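Local coordinates for protein deoxyribose-phosphate aldolase (Toxoplasma gondii, PDB 4EIV) that is an aldolase-family enzyme whose chain folds into a closed eight-stranded parallel beta/alpha barrel and is found here as a pair of subunits, at residues Phe21-Leu26 with Lys277-Cys282. Numbering follows the deposited sequence. Where two conformers were deposited one is given.
Sequences FTSRTL and KELRDC
Ser23 and Leu279 bring the two helices together: their CA atoms lie 5.0 Å apart, and the short helical axes of 21-26 and 277-282 approach to 8.4 Å while running in rather opposed directions, 128° apart. A side chain as small as that of Ser23 is consistent with so near an approach. Its CB rests 3.5 Å from the backbone O of Leu279, putting one helix almost directly against the main chain of the other. One turn further on, Cys282 flanks the same serine, with its CB 3.8 Å from Ser23 CB. Both Ser23 and Cys282 were modelled in two conformers, and the very short approach of Ser23 OG to Cys282 SG is doubtful as an interaction. Ser23 OG is instead hydrogen-bonded to Lys19 O, one turn back in its own helix. A beta-mercaptoethanol molecule lies about 2 Å from the Cys282 side chain, close enough to be consistent with a mixed disulfide.

Beyond the serine the contact becomes purely apolar. Leu279 has CG turned anti to the carbonyl carbon (chi1 -64°), which carries the fork of its side chain to Leu26: CD2 meets Leu26 CD1 at 3.8 Å, and CD1 reaches Leu26 CB at 3.9 Å. The two leucine side chains cross at about a right angle.

In the order of the fold, helix 17-27 precedes the first strand, 30-34, and helix 273-284 follows the last, 267-271, so the contact joins the two ends of the chain outside the sheet's closure. Helix 243-257 packs beside both, its Met243 touching Ser23 and Leu279, and its Thr246 and Leu250 touching Leu26. Away from helix 273-284, the ring of Phe21 meets that of Phe21 of the second subunit with the planes about 10° apart, which places helix 17-27 between the barrel's last helices and the neighbouring chain.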
loop_
_atom_site.group_PDB
_atom_site.type_symbol
_atom_site.label_atom_id
_atom_site.label_comp_id
_atom_site.label_asym_id
_atom_site.label_seq_id
_atom_site.Cartn_x
_atom_site.Cartn_y
_atom_site.Cartn_z
ATOM N N PHE A 21 -2.412 -10.898 -7.428
ATOM C CA PHE A 21 -1.958 -9.779 -6.609
ATOM C C PHE A 21 -2.577 -8.460 -7.087
ATOM O O PHE A 21 -3.016 -7.631 -6.300
ATOM C CB PHE A 21 -0.424 -9.677 -6.586
ATOM C CG PHE A 21 0.061 -8.386 -6.002
ATOM C CD1 PHE A 21 -0.206 -8.056 -4.692
ATOM C CD2 PHE A 21 0.734 -7.466 -6.795
ATOM C CE1 PHE A 21 0.205 -6.815 -4.190
ATOM C CE2 PHE A 21 1.132 -6.267 -6.319
ATOM C CZ PHE A 21 0.867 -5.917 -5.031
ATOM N N THR A 22 -2.618 -8.278 -8.393
ATOM C CA THR A 22 -3.202 -7.065 -8.967
ATOM C C THR A 22 -4.675 -7.000 -8.619
ATOM O O THR A 22 -5.166 -5.935 -8.214
ATOM C CB THR A 22 -2.971 -7.015 -10.492
ATOM O OG1 THR A 22 -1.569 -7.084 -10.730
ATOM C CG2 THR A 22 -3.537 -5.729 -11.112
ATOM N N SER A 23 -5.384 -8.121 -8.747
ATOM C CA SER A 23 -6.808 -8.158 -8.391
ATOM C C SER A 23 -7.025 -7.805 -6.923
ATOM O O SER A 23 -7.907 -7.010 -6.597
ATOM C CB SER A 23 -7.390 -9.544 -8.649
ATOM O OG SER A 23 -7.366 -9.874 -10.022
ATOM N N ARG A 24 -6.205 -8.385 -6.046
ATOM C CA ARG A 24 -6.326 -8.126 -4.603
ATOM C C ARG A 24 -6.106 -6.655 -4.277
ATOM O O ARG A 24 -6.800 -6.064 -3.454
ATOM C CB ARG A 24 -5.368 -9.009 -3.807
ATOM C CG ARG A 24 -5.425 -8.759 -2.296
ATOM C CD ARG A 24 -6.779 -9.104 -1.708
ATOM N NE ARG A 24 -6.904 -8.747 -0.299
ATOM C CZ ARG A 24 -7.428 -7.619 0.165
ATOM N NH1 ARG A 24 -7.837 -6.652 -0.662
ATOM N NH2 ARG A 24 -7.533 -7.445 1.466
ATOM N N THR A 25 -5.106 -6.076 -4.933
ATOM C CA THR A 25 -4.804 -4.671 -4.800
ATOM C C THR A 25 -5.987 -3.805 -5.241
ATOM O O THR A 25 -6.380 -2.874 -4.554
ATOM C CB THR A 25 -3.559 -4.319 -5.644
ATOM O OG1 THR A 25 -2.408 -5.003 -5.122
ATOM C CG2 THR A 25 -3.282 -2.813 -5.622
ATOM N N LEU A 26 -6.534 -4.102 -6.405
ATOM C CA LEU A 26 -7.686 -3.345 -6.898
ATOM C C LEU A 26 -8.912 -3.465 -5.978
ATOM O O LEU A 26 -9.633 -2.497 -5.815
ATOM C CB LEU A 26 -7.992 -3.736 -8.357
ATOM C CG LEU A 26 -6.961 -3.228 -9.377
ATOM C CD1 LEU A 26 -7.099 -3.933 -10.684
ATOM C CD2 LEU A 26 -7.027 -1.702 -9.549
ATOM N N LYS A 277 -16.791 -8.457 -10.253
ATOM C CA LYS A 277 -16.810 -9.908 -10.311
ATOM C C LYS A 277 -15.533 -10.484 -10.947
ATOM O O LYS A 277 -15.034 -11.485 -10.475
ATOM C CB LYS A 277 -18.076 -10.413 -11.006
ATOM C CG LYS A 277 -19.349 -10.180 -10.147
ATOM C CD LYS A 277 -20.649 -10.689 -10.771
ATOM C CE LYS A 277 -21.120 -9.803 -11.912
ATOM N NZ LYS A 277 -22.433 -10.262 -12.436
ATOM N N GLU A 278 -14.989 -9.821 -11.966
ATOM C CA GLU A 278 -13.736 -10.262 -12.573
ATOM C C GLU A 278 -12.614 -10.221 -11.531
ATOM O O GLU A 278 -11.824 -11.155 -11.402
ATOM C CB GLU A 278 -13.350 -9.380 -13.769
ATOM C CG GLU A 278 -12.066 -9.885 -14.465
ATOM C CD GLU A 278 -11.567 -9.010 -15.606
ATOM O OE1 GLU A 278 -12.067 -7.889 -15.802
ATOM O OE2 GLU A 278 -10.676 -9.484 -16.336
ATOM N N LEU A 279 -12.577 -9.150 -10.752
ATOM C CA LEU A 279 -11.534 -8.997 -9.746
ATOM C C LEU A 279 -11.656 -10.077 -8.680
ATOM O O LEU A 279 -10.669 -10.734 -8.332
ATOM C CB LEU A 279 -11.617 -7.628 -9.076
ATOM C CG LEU A 279 -11.379 -6.401 -9.963
ATOM C CD1 LEU A 279 -11.596 -5.124 -9.153
ATOM C CD2 LEU A 279 -9.993 -6.410 -10.589
ATOM N N ARG A 280 -12.870 -10.261 -8.171
ATOM C CA ARG A 280 -13.082 -11.203 -7.087
ATOM C C ARG A 280 -12.837 -12.641 -7.540
ATOM O O ARG A 280 -12.214 -13.432 -6.811
ATOM C CB ARG A 280 -14.448 -11.009 -6.425
ATOM C CG ARG A 280 -14.422 -11.625 -5.053
ATOM C CD ARG A 280 -15.592 -11.297 -4.201
ATOM N NE ARG A 280 -15.695 -9.926 -3.695
ATOM C CZ ARG A 280 -14.924 -9.377 -2.755
ATOM N NH1 ARG A 280 -13.827 -9.979 -2.289
ATOM N NH2 ARG A 280 -15.216 -8.173 -2.326
ATOM N N ASP A 281 -13.278 -12.983 -8.749
ATOM C CA ASP A 281 -13.031 -14.312 -9.295
ATOM C C ASP A 281 -11.530 -14.594 -9.400
ATOM O O ASP A 281 -11.064 -15.695 -9.085
ATOM C CB ASP A 281 -13.732 -14.483 -10.650
ATOM C CG ASP A 281 -15.269 -14.550 -10.519
ATOM O OD1 ASP A 281 -15.804 -14.575 -9.383
ATOM O OD2 ASP A 281 -15.951 -14.569 -11.562
ATOM N N CYS A 282 -10.776 -13.589 -9.825
ATOM C CA CYS A 282 -9.340 -13.720 -9.964
ATOM C C CYS A 282 -8.688 -13.949 -8.602
ATOM O O CYS A 282 -7.913 -14.889 -8.422
ATOM C CB CYS A 282 -8.763 -12.471 -10.620
ATOM S SG CYS A 282 -6.986 -12.575 -10.916
#